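Local coordinates for endonuclease 8-like L720 (Acanthamoeba polyphaga mimivirus, PDB 4MB7), which is an endonuclease VIII-like protein of the Fpg/Nei family, with a two-sheet beta domain, a helical H2TH domain and a zinc-binding site, at residues 4-9 with 47-52; 17-22 with 93-98; 185-190 with 239-244. All coordinates share one frame; numbering follows the deposited sequence.

Contact 1: residues 4-9 with 47-52; sequences PRIRIT and AGKYIY. With SO4 (sulfate ion), chain C; SO4 (sulfate ion), chain E; SO4 (sulfate ion), chain D.
At the start of this Fpg/Nei-type fold, the N-terminal helix 5-13 lies against the hairpin of strands 40-47 and 50-56, whose type II' turn runs from Ala47 to Tyr50. Pro4, after a cis peptide bond, takes the N-cap position; proline suits this place, where the backbone nitrogen donates no hydrogen bond within the helix, and it packs on helix 205-230. Arg5 points elsewhere: its chain bends at chi2 and chi3 so that the guanidinium grips the chain C sulfate end-on, NH1 reaching O4 at 3.2 Å (167°) and NH2 reaching O3, while Ile8 CD1 lies over one guanidinium face. Ile6 carries the contact. With CG2 anti to the backbone N, its branches press on one side of the turn: CG2 lies 3.4 Å from Gly48 O, CG1 and CD1 rest against Lys49 CA, and CG2 slides past Ile51 CG1 at 3.6 Å. A beta-branched aliphatic residue fills this buried corner well, and Gly48, at a phi of 64°, provides the backbone the turn requires. Arg7 starts away from the hairpin and forms a salt bridge with Glu11 through NE. One helical turn beyond Ile6, Thr9 sets CG2 across Ile51 CD1 at 3.7 Å, at about a right angle; strand 63-70 adds Met69 to both. Beyond the apolar patch the extended Lys49 chain carries its amine between two further sulfates, with NZ 2.8 Å from O3 of the chain E ion and 3.0 Å from O1 of the chain D ion. The Thr9 hydroxyl turns back on its own helix, OG1 donating to Arg5 O at 2.9 Å from above the carbonyl plane.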
loop_
_atom_site.group_PDB
_atom_site.type_symbol
_atom_site.label_atom_id
_atom_site.label_comp_id
_atom_site.label_asym_id
_atom_site.label_seq_id
_atom_site.Cartn_x
_atom_site.Cartn_y
_atom_site.Cartn_z
ATOM N N PRO A 4 4.801 -1.280 -5.682
ATOM C CA PRO A 4 3.957 -2.471 -5.803
ATOM C C PRO A 4 4.309 -3.553 -4.781
ATOM O O PRO A 4 4.020 -4.721 -5.027
ATOM C CB PRO A 4 4.303 -2.970 -7.202
ATOM C CG PRO A 4 5.769 -2.659 -7.322
ATOM C CD PRO A 4 6.003 -1.385 -6.529
ATOM N N ARG A 5 4.921 -3.172 -3.662
ATOM C CA ARG A 5 5.321 -4.142 -2.642
ATOM C C ARG A 5 4.119 -4.842 -2.000
ATOM O O ARG A 5 4.211 -6.002 -1.597
ATOM C CB ARG A 5 6.189 -3.473 -1.572
ATOM C CG ARG A 5 6.675 -4.406 -0.468
ATOM C CD ARG A 5 7.399 -5.624 -1.027
ATOM N NE ARG A 5 8.459 -5.261 -1.963
ATOM C CZ ARG A 5 9.361 -6.114 -2.438
ATOM N NH1 ARG A 5 9.341 -7.385 -2.059
ATOM N NH2 ARG A 5 10.289 -5.695 -3.288
ATOM N N ILE A 6 2.995 -4.139 -1.910
ATOM C CA ILE A 6 1.778 -4.734 -1.365
ATOM C C ILE A 6 1.274 -5.850 -2.281
ATOM O O ILE A 6 0.938 -6.941 -1.815
ATOM C CB ILE A 6 0.668 -3.684 -1.142
ATOM C CG1 ILE A 6 1.078 -2.691 -0.054
ATOM C CG2 ILE A 6 -0.632 -4.358 -0.748
ATOM C CD1 ILE A 6 1.659 -1.409 -0.586
ATOM N N ARG A 7 1.232 -5.574 -3.582
ATOM C CA ARG A 7 0.853 -6.580 -4.569
ATOM C C ARG A 7 1.794 -7.777 -4.526
ATOM O O ARG A 7 1.356 -8.930 -4.569
ATOM C CB ARG A 7 0.847 -5.987 -5.980
ATOM C CG ARG A 7 0.733 -7.040 -7.074
ATOM C CD ARG A 7 0.621 -6.414 -8.452
ATOM N NE ARG A 7 0.841 -7.395 -9.510
ATOM C CZ ARG A 7 0.308 -7.319 -10.725
ATOM N NH1 ARG A 7 -0.492 -6.310 -11.040
ATOM N NH2 ARG A 7 0.570 -8.259 -11.624
ATOM N N ILE A 8 3.089 -7.493 -4.438
ATOM C CA ILE A 8 4.112 -8.535 -4.370
ATOM C C ILE A 8 3.902 -9.446 -3.162
ATOM O O ILE A 8 3.992 -10.671 -3.273
ATOM C CB ILE A 8 5.528 -7.917 -4.336
ATOM C CG1 ILE A 8 5.854 -7.274 -5.687
ATOM C CG2 ILE A 8 6.570 -8.967 -3.981
ATOM C CD1 ILE A 8 7.115 -6.431 -5.682
ATOM N N THR A 9 3.618 -8.841 -2.013
ATOM C CA THR A 9 3.348 -9.598 -0.795
ATOM C C THR A 9 2.102 -10.455 -0.977
ATOM O O THR A 9 2.085 -11.631 -0.612
ATOM C CB THR A 9 3.155 -8.663 0.413
ATOM O OG1 THR A 9 4.337 -7.879 0.603
ATOM C CG2 THR A 9 2.875 -9.466 1.684
ATOM N N ALA A 47 -5.759 -3.496 -1.362
ATOM C CA ALA A 47 -6.157 -2.220 -1.931
ATOM C C ALA A 47 -5.296 -1.137 -1.305
ATOM O O ALA A 47 -5.390 -0.877 -0.107
ATOM C CB ALA A 47 -7.626 -1.955 -1.665
ATOM N N GLY A 48 -4.446 -0.516 -2.114
ATOM C CA GLY A 48 -3.513 0.466 -1.599
ATOM C C GLY A 48 -2.530 -0.162 -0.634
ATOM O O GLY A 48 -1.871 -1.149 -0.960
ATOM N N LYS A 49 -2.437 0.401 0.566
ATOM C CA LYS A 49 -1.483 -0.083 1.558
ATOM C C LYS A 49 -2.092 -1.101 2.524
ATOM O O LYS A 49 -1.487 -1.442 3.541
ATOM C CB LYS A 49 -0.872 1.095 2.323
ATOM C CG LYS A 49 -0.124 2.077 1.426
ATOM C CD LYS A 49 0.438 3.246 2.214
ATOM C CE LYS A 49 1.114 4.250 1.292
ATOM N NZ LYS A 49 1.494 5.497 2.010
ATOM N N TYR A 50 -3.285 -1.589 2.200
ATOM C CA TYR A 50 -3.963 -2.581 3.031
ATOM C C TYR A 50 -3.996 -3.951 2.357
ATOM O O TYR A 50 -4.329 -4.061 1.177
ATOM C CB TYR A 50 -5.405 -2.153 3.314
ATOM C CG TYR A 50 -5.579 -0.958 4.232
ATOM C CD1 TYR A 50 -4.894 -0.868 5.436
ATOM C CD2 TYR A 50 -6.449 0.073 3.893
ATOM C CE1 TYR A 50 -5.069 0.224 6.277
ATOM C CE2 TYR A 50 -6.628 1.163 4.721
ATOM C CZ TYR A 50 -5.938 1.236 5.910
ATOM O OH TYR A 50 -6.122 2.328 6.732
ATOM N N ILE A 51 -3.662 -4.991 3.114
ATOM C CA ILE A 51 -3.862 -6.368 2.671
ATOM C C ILE A 51 -4.948 -7.013 3.527
ATOM O O ILE A 51 -4.899 -6.937 4.753
ATOM C CB ILE A 51 -2.573 -7.205 2.787
ATOM C CG1 ILE A 51 -1.495 -6.657 1.855
ATOM C CG2 ILE A 51 -2.856 -8.669 2.460
ATOM C CD1 ILE A 51 -0.197 -7.441 1.896
ATOM N N TYR A 52 -5.922 -7.651 2.883
ATOM C CA TYR A 52 -7.068 -8.204 3.597
ATOM C C TYR A 52 -7.097 -9.724 3.566
ATOM O O TYR A 52 -6.772 -10.343 2.552
ATOM C CB TYR A 52 -8.377 -7.655 3.021
ATOM C CG TYR A 52 -8.544 -6.160 3.171
ATOM C CD1 TYR A 52 -9.179 -5.622 4.282
ATOM C CD2 TYR A 52 -8.070 -5.287 2.200
ATOM C CE1 TYR A 52 -9.340 -4.255 4.422
ATOM C CE2 TYR A 52 -8.222 -3.915 2.333
ATOM C CZ TYR A 52 -8.858 -3.407 3.448
ATOM O OH TYR A 52 -9.015 -2.046 3.595
HETATM S S SO4 C . 12.645 -9.298 -3.192
HETATM O O1 SO4 C . 13.274 -10.130 -4.235
HETATM O O2 SO4 C . 13.453 -9.409 -1.965
HETATM O O3 SO4 C . 12.645 -7.894 -3.650
HETATM O O4 SO4 C . 11.282 -9.780 -2.923
HETATM S S SO4 E . -0.985 5.442 5.241
HETATM O O1 SO4 E . -1.708 4.207 4.953
HETATM O O2 SO4 E . 0.135 5.153 6.132
HETATM O O3 SO4 E . -0.482 6.010 3.994
HETATM O O4 SO4 E . -1.883 6.397 5.883
HETATM S S SO4 D . 5.128 5.851 2.881
HETATM O O1 SO4 D . 4.318 4.716 2.446
HETATM O O2 SO4 D . 5.353 5.763 4.321
HETATM O O3 SO4 D . 6.412 5.824 2.186
HETATM O O4 SO4 D . 4.428 7.095 2.577
#

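Contact 2: residues 17-22 with 93-98; sequences KNHRIV and LDNDIV
Ile21 and Leu93 form an antiparallel, non-hydrogen-bonded pair, their CA atoms 4.6 Å apart, where edge strand 21-25 meets the end of strand 89-93 and the type I turn from Leu93 to Asp96. Asp94, its CG in the crowded position between backbone N and carbonyl carbon (chi1 52°), turns its carboxylate onto the facing chain. OD1 takes His19 ND1 at 2.8 Å on its syn lone pair, near the imidazole plane although ring and carboxylate stand 76° apart. OD2 is approached from above the carboxylate plane by Arg20 N, at 2.9 Å. Asn95 stacks its amide on one face of the imidazole, ND2 lying 3.2 Å from CE1, while its OD1 accepts Ile97 N in an Asx turn. Small acceptor side chains suit this tight turn, and on the buried side the aliphatic Ile21 CG1 and Leu93 CD2 meet at 4.0 Å. Val22 CG2 packs on Asp94 CA. The Arg20 guanidinium pairs with Asp38 through NH1, and a water bridges its NE to Asp94 OD2. A carboxylate so surrounded by donors is probably ionised, and its charge would tend to raise the proton affinity of His19, whose ND1 carries the shared hydrogen.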
loop_
_atom_site.group_PDB
_atom_site.type_symbol
_atom_site.label_atom_id
_atom_site.label_comp_id
_atom_site.label_asym_id
_atom_site.label_seq_id
_atom_site.Cartn_x
_atom_site.Cartn_y
_atom_site.Cartn_z
ATOM N N LYS A 17 -4.743 -19.779 0.493
ATOM C CA LYS A 17 -6.192 -19.868 0.377
ATOM C C LYS A 17 -6.680 -21.313 0.512
ATOM O O LYS A 17 -6.022 -22.238 0.040
ATOM C CB LYS A 17 -6.631 -19.280 -0.965
ATOM C CG LYS A 17 -8.104 -19.450 -1.295
ATOM C CD LYS A 17 -8.396 -19.004 -2.717
ATOM C CE LYS A 17 -9.837 -19.302 -3.098
ATOM N NZ LYS A 17 -10.147 -18.862 -4.486
ATOM N N ASN A 18 -7.824 -21.480 1.178
ATOM C CA ASN A 18 -8.478 -22.777 1.393
ATOM C C ASN A 18 -7.823 -23.685 2.435
ATOM O O ASN A 18 -8.244 -24.826 2.621
ATOM C CB ASN A 18 -8.694 -23.533 0.074
ATOM C CG ASN A 18 -9.581 -22.776 -0.890
ATOM O OD1 ASN A 18 -10.533 -22.111 -0.482
ATOM N ND2 ASN A 18 -9.271 -22.868 -2.178
ATOM N N HIS A 19 -6.806 -23.179 3.123
ATOM C CA HIS A 19 -6.151 -23.958 4.172
ATOM C C HIS A 19 -6.635 -23.576 5.569
ATOM O O HIS A 19 -7.063 -22.445 5.804
ATOM C CB HIS A 19 -4.627 -23.848 4.067
ATOM C CG HIS A 19 -4.056 -24.570 2.887
ATOM N ND1 HIS A 19 -3.839 -25.932 2.884
ATOM C CD2 HIS A 19 -3.673 -24.125 1.667
ATOM C CE1 HIS A 19 -3.339 -26.292 1.716
ATOM N NE2 HIS A 19 -3.228 -25.215 0.960
ATOM N N ARG A 20 -6.563 -24.533 6.486
ATOM C CA ARG A 20 -7.098 -24.368 7.832
ATOM C C ARG A 20 -6.035 -23.899 8.814
ATOM O O ARG A 20 -4.892 -24.352 8.770
ATOM C CB ARG A 20 -7.702 -25.691 8.314
ATOM C CG ARG A 20 -8.301 -25.641 9.710
ATOM C CD ARG A 20 -8.975 -26.960 10.063
ATOM N NE ARG A 20 -8.099 -28.101 9.809
ATOM C CZ ARG A 20 -7.204 -28.565 10.675
ATOM N NH1 ARG A 20 -7.059 -27.986 11.859
ATOM N NH2 ARG A 20 -6.450 -29.607 10.354
ATOM N N ILE A 21 -6.417 -22.990 9.707
ATOM C CA ILE A 21 -5.522 -22.543 10.765
ATOM C C ILE A 21 -5.434 -23.589 11.870
ATOM O O ILE A 21 -6.424 -23.888 12.537
ATOM C CB ILE A 21 -5.979 -21.203 11.366
ATOM C CG1 ILE A 21 -5.891 -20.095 10.313
ATOM C CG2 ILE A 21 -5.136 -20.855 12.585
ATOM C CD1 ILE A 21 -6.477 -18.771 10.763
ATOM N N VAL A 22 -4.242 -24.141 12.060
ATOM C CA VAL A 22 -4.020 -25.151 13.088
ATOM C C VAL A 22 -3.611 -24.495 14.403
ATOM O O VAL A 22 -4.097 -24.862 15.472
ATOM C CB VAL A 22 -2.949 -26.170 12.651
ATOM C CG1 VAL A 22 -2.548 -27.064 13.815
ATOM C CG2 VAL A 22 -3.462 -27.001 11.486
ATOM N N LEU A 93 -0.571 -23.220 9.275
ATOM C CA LEU A 93 -1.671 -23.839 8.547
ATOM C C LEU A 93 -1.569 -25.366 8.542
ATOM O O LEU A 93 -0.593 -25.932 9.032
ATOM C CB LEU A 93 -1.717 -23.302 7.118
ATOM C CG LEU A 93 -1.832 -21.776 7.054
ATOM C CD1 LEU A 93 -1.697 -21.283 5.629
ATOM C CD2 LEU A 93 -3.153 -21.321 7.659
ATOM N N ASP A 94 -2.582 -26.022 7.981
ATOM C CA ASP A 94 -2.653 -27.484 7.981
ATOM C C ASP A 94 -1.610 -28.161 7.089
ATOM O O ASP A 94 -1.364 -29.360 7.219
ATOM C CB ASP A 94 -4.062 -27.961 7.614
ATOM C CG ASP A 94 -4.581 -27.336 6.329
ATOM O OD1 ASP A 94 -3.760 -26.869 5.511
ATOM O OD2 ASP A 94 -5.814 -27.315 6.138
ATOM N N ASN A 95 -1.002 -27.397 6.187
ATOM C CA ASN A 95 0.044 -27.933 5.320
ATOM C C ASN A 95 1.451 -27.556 5.782
ATOM O O ASN A 95 2.383 -27.512 4.976
ATOM C CB ASN A 95 -0.173 -27.499 3.868
ATOM C CG ASN A 95 -0.145 -25.992 3.695
ATOM O OD1 ASN A 95 -0.010 -25.245 4.664
ATOM N ND2 ASN A 95 -0.266 -25.538 2.454
ATOM N N ASP A 96 1.584 -27.272 7.077
ATOM C CA ASP A 96 2.865 -26.921 7.704
ATOM C C ASP A 96 3.456 -25.575 7.272
ATOM O O ASP A 96 4.560 -25.218 7.686
ATOM C CB ASP A 96 3.900 -28.042 7.537
ATOM C CG ASP A 96 3.910 -29.007 8.707
ATOM O OD1 ASP A 96 2.890 -29.092 9.424
ATOM O OD2 ASP A 96 4.941 -29.680 8.911
ATOM N N ILE A 97 2.727 -24.830 6.449
ATOM C CA ILE A 97 3.138 -23.476 6.094
ATOM C C ILE A 97 2.915 -22.550 7.285
ATOM O O ILE A 97 1.891 -22.637 7.960
ATOM C CB ILE A 97 2.361 -22.955 4.867
ATOM C CG1 ILE A 97 2.838 -23.664 3.599
ATOM C CG2 ILE A 97 2.518 -21.444 4.718
ATOM C CD1 ILE A 97 2.198 -23.142 2.336
ATOM N N VAL A 98 3.884 -21.681 7.557
ATOM C CA VAL A 98 3.751 -20.715 8.644
ATOM C C VAL A 98 3.865 -19.281 8.131
ATOM O O VAL A 98 4.855 -18.914 7.501
ATOM C CB VAL A 98 4.801 -20.948 9.748
ATOM C CG1 VAL A 98 4.653 -19.909 10.852
ATOM C CG2 VAL A 98 4.672 -22.353 10.319
HETATM O O HOH W 1 -7.605 -29.050 7.596
#

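Contact 3: residues 185-190 with 239-244; sequences QQEALY and LRIYRK
Helix 182-191 of the H2TH domain meets the loop that leads from helix 205-230 into the zinc-binding region, and a single buried carboxylate organises the tight half of the junction. Glu187, with its chain bent at chi2 (-70°), brings both oxygens against three successive amides. OE1 accepts Arg240 N at 3.0 Å on its syn lone pair. OE2 takes Ile241 N at 2.8 Å from above the carboxylate plane and Tyr242 N at 2.7 Å nearly along its own C-O axis. Glutamate suits this place because its chain is long enough to reach the loop and its two oxygens can accept several N-H groups; the grip would be expected to favour the ionised form and fixes the rotation of the carboxylate. Ile241 fills the neighbouring apolar ground: CG2 sits 3.4 Å from Gln186 O and also meets Tyr190 CB, and CD1 lies over one face of the Tyr190 ring, offset toward its rim. That ring in turn touches Pro248 and the zinc ligand Cys271, so the loop, the helix and the metal site share one packing surface.

Toward the outer side the packing is looser and two waters take part. Gln186 OE1 lies at the edge of the Tyr242 ring, near CD1, and a water links it to Arg243 N; the NE2 of Gln186 is held by Asn182 O within the same helix. Arg243 lays its aliphatic CG over the Tyr242 ring. Arg240, paired with Asp191 through NH1, turns a guanidinium face to the edge of Tyr190, the two planes 77° apart, with NH2 3.5 Å from CE2. Another water closes this rim, lying 2.9 Å from Tyr190 OH and 3.0 Å from Arg240 NH2.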
loop_
_atom_site.group_PDB
_atom_site.type_symbol
_atom_site.label_atom_id
_atom_site.label_comp_id
_atom_site.label_asym_id
_atom_site.label_seq_id
_atom_site.Cartn_x
_atom_site.Cartn_y
_atom_site.Cartn_z
ATOM N N GLN A 185 5.845 9.384 -4.927
ATOM C CA GLN A 185 5.369 10.743 -5.151
ATOM C C GLN A 185 6.483 11.701 -5.583
ATOM O O GLN A 185 6.283 12.515 -6.481
ATOM C CB GLN A 185 4.610 11.277 -3.927
ATOM C CG GLN A 185 5.438 11.411 -2.658
ATOM C CD GLN A 185 6.035 12.798 -2.498
ATOM O OE1 GLN A 185 5.715 13.713 -3.255
ATOM N NE2 GLN A 185 6.904 12.961 -1.508
ATOM N N GLN A 186 7.656 11.589 -4.967
ATOM C CA GLN A 186 8.749 12.506 -5.286
ATOM C C GLN A 186 9.511 12.103 -6.549
ATOM O O GLN A 186 10.022 12.961 -7.269
ATOM C CB GLN A 186 9.695 12.687 -4.094
ATOM C CG GLN A 186 10.400 11.429 -3.625
ATOM C CD GLN A 186 11.053 11.615 -2.265
ATOM O OE1 GLN A 186 12.245 11.901 -2.168
ATOM N NE2 GLN A 186 10.266 11.460 -1.206
ATOM N N GLU A 187 9.581 10.803 -6.819
ATOM C CA GLU A 187 10.182 10.322 -8.058
ATOM C C GLU A 187 9.339 10.749 -9.257
ATOM O O GLU A 187 9.871 11.140 -10.298
ATOM C CB GLU A 187 10.333 8.800 -8.039
ATOM C CG GLU A 187 11.480 8.294 -7.178
ATOM C CD GLU A 187 12.841 8.623 -7.763
ATOM O OE1 GLU A 187 12.966 8.657 -9.005
ATOM O OE2 GLU A 187 13.784 8.851 -6.978
ATOM N N ALA A 188 8.022 10.679 -9.102
ATOM C CA ALA A 188 7.106 11.072 -10.167
ATOM C C ALA A 188 7.158 12.577 -10.401
ATOM O O ALA A 188 7.140 13.039 -11.542
ATOM C CB ALA A 188 5.693 10.639 -9.838
ATOM N N LEU A 189 7.223 13.336 -9.312
ATOM C CA LEU A 189 7.266 14.791 -9.401
ATOM C C LEU A 189 8.525 15.280 -10.111
ATOM O O LEU A 189 8.476 16.248 -10.870
ATOM C CB LEU A 189 7.137 15.426 -8.016
ATOM C CG LEU A 189 5.713 15.462 -7.456
ATOM C CD1 LEU A 189 5.702 15.951 -6.018
ATOM C CD2 LEU A 189 4.814 16.329 -8.327
ATOM N N TYR A 190 9.648 14.608 -9.873
ATOM C CA TYR A 190 10.876 14.952 -10.578
ATOM C C TYR A 190 10.790 14.569 -12.050
ATOM O O TYR A 190 11.251 15.303 -12.920
ATOM C CB TYR A 190 12.103 14.289 -9.950
ATOM C CG TYR A 190 13.346 14.535 -10.772
ATOM C CD1 TYR A 190 13.976 15.772 -10.749
ATOM C CD2 TYR A 190 13.870 13.546 -11.596
ATOM C CE1 TYR A 190 15.099 16.015 -11.510
ATOM C CE2 TYR A 190 14.999 13.781 -12.363
ATOM C CZ TYR A 190 15.608 15.020 -12.314
ATOM O OH TYR A 190 16.730 15.271 -13.068
ATOM N N LEU A 239 15.903 4.668 -9.267
ATOM C CA LEU A 239 15.629 5.887 -8.507
ATOM C C LEU A 239 16.493 7.041 -9.009
ATOM O O LEU A 239 17.687 6.872 -9.245
ATOM C CB LEU A 239 15.866 5.658 -7.014
ATOM C CG LEU A 239 15.024 4.561 -6.358
ATOM C CD1 LEU A 239 15.334 4.464 -4.871
ATOM C CD2 LEU A 239 13.539 4.810 -6.585
ATOM N N ARG A 240 15.884 8.214 -9.165
ATOM C CA ARG A 240 16.574 9.352 -9.764
ATOM C C ARG A 240 16.696 10.557 -8.832
ATOM O O ARG A 240 17.578 11.395 -9.017
ATOM C CB ARG A 240 15.883 9.767 -11.070
ATOM C CG ARG A 240 15.984 8.732 -12.182
ATOM C CD ARG A 240 14.916 8.948 -13.245
ATOM N NE ARG A 240 15.069 10.220 -13.945
ATOM C CZ ARG A 240 14.131 10.763 -14.715
ATOM N NH1 ARG A 240 12.966 10.150 -14.877
ATOM N NH2 ARG A 240 14.354 11.924 -15.318
ATOM N N ILE A 241 15.819 10.649 -7.838
ATOM C CA ILE A 241 15.815 11.818 -6.962
ATOM C C ILE A 241 15.722 11.459 -5.476
ATOM O O ILE A 241 16.019 12.285 -4.614
ATOM C CB ILE A 241 14.678 12.801 -7.331
ATOM C CG1 ILE A 241 15.009 14.221 -6.857
ATOM C CG2 ILE A 241 13.344 12.327 -6.771
ATOM C CD1 ILE A 241 16.244 14.809 -7.508
ATOM N N TYR A 242 15.320 10.227 -5.176
ATOM C CA TYR A 242 15.131 9.819 -3.785
ATOM C C TYR A 242 16.446 9.784 -3.011
ATOM O O TYR A 242 17.347 9.009 -3.335
ATOM C CB TYR A 242 14.427 8.464 -3.695
ATOM C CG TYR A 242 14.133 8.039 -2.273
ATOM C CD1 TYR A 242 13.223 8.742 -1.494
ATOM C CD2 TYR A 242 14.765 6.939 -1.709
ATOM C CE1 TYR A 242 12.950 8.362 -0.193
ATOM C CE2 TYR A 242 14.498 6.549 -0.408
ATOM C CZ TYR A 242 13.591 7.266 0.345
ATOM O OH TYR A 242 13.318 6.885 1.639
ATOM N N ARG A 243 16.555 10.663 -2.027
ATOM C CA ARG A 243 17.722 10.742 -1.157
ATOM C C ARG A 243 18.997 11.004 -1.937
ATOM O O ARG A 243 20.064 10.569 -1.556
ATOM C CB ARG A 243 17.843 9.481 -0.304
ATOM C CG ARG A 243 16.874 9.494 0.860
ATOM C CD ARG A 243 16.883 8.207 1.660
ATOM N NE ARG A 243 15.980 8.316 2.796
ATOM C CZ ARG A 243 15.844 7.390 3.735
ATOM N NH1 ARG A 243 16.559 6.272 3.675
ATOM N NH2 ARG A 243 14.998 7.588 4.735
ATOM N N LYS A 244 18.867 11.728 -3.036
ATOM C CA LYS A 244 20.012 12.102 -3.853
ATOM C C LYS A 244 20.476 13.506 -3.489
ATOM O O LYS A 244 19.659 14.394 -3.241
ATOM C CB LYS A 244 19.652 12.038 -5.339
ATOM C CG LYS A 244 19.276 10.651 -5.829
ATOM C CD LYS A 244 20.478 9.723 -5.842
ATOM C CE LYS A 244 20.077 8.309 -6.230
ATOM N NZ LYS A 244 19.368 8.271 -7.538
HETATM O O HOH W 2 14.452 11.860 -0.603
HETATM O O HOH W 3 16.482 14.004 -15.708
#

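How the contacts relate
Contacts 1 and 2 lie in the beta-rich part, contact 3 in the helical and zinc-binding part. The centre of contact 1 is about 21 Å from the centres of both others, while the centres of contacts 2 and 3 are about 41 Å apart, on opposite sides of the chain's centre. Along the chain contacts 1 and 2 cross: helix 5-13 is followed by strand 21-25, and strand 50-56 comes before the turn at 93-98, so their segments interleave. They involve different four-stranded sheets. Contact 3 begins only after both have closed. Helix 205-230 joins the halves, packing against Pro4 of contact 1 and Glu187 of contact 3.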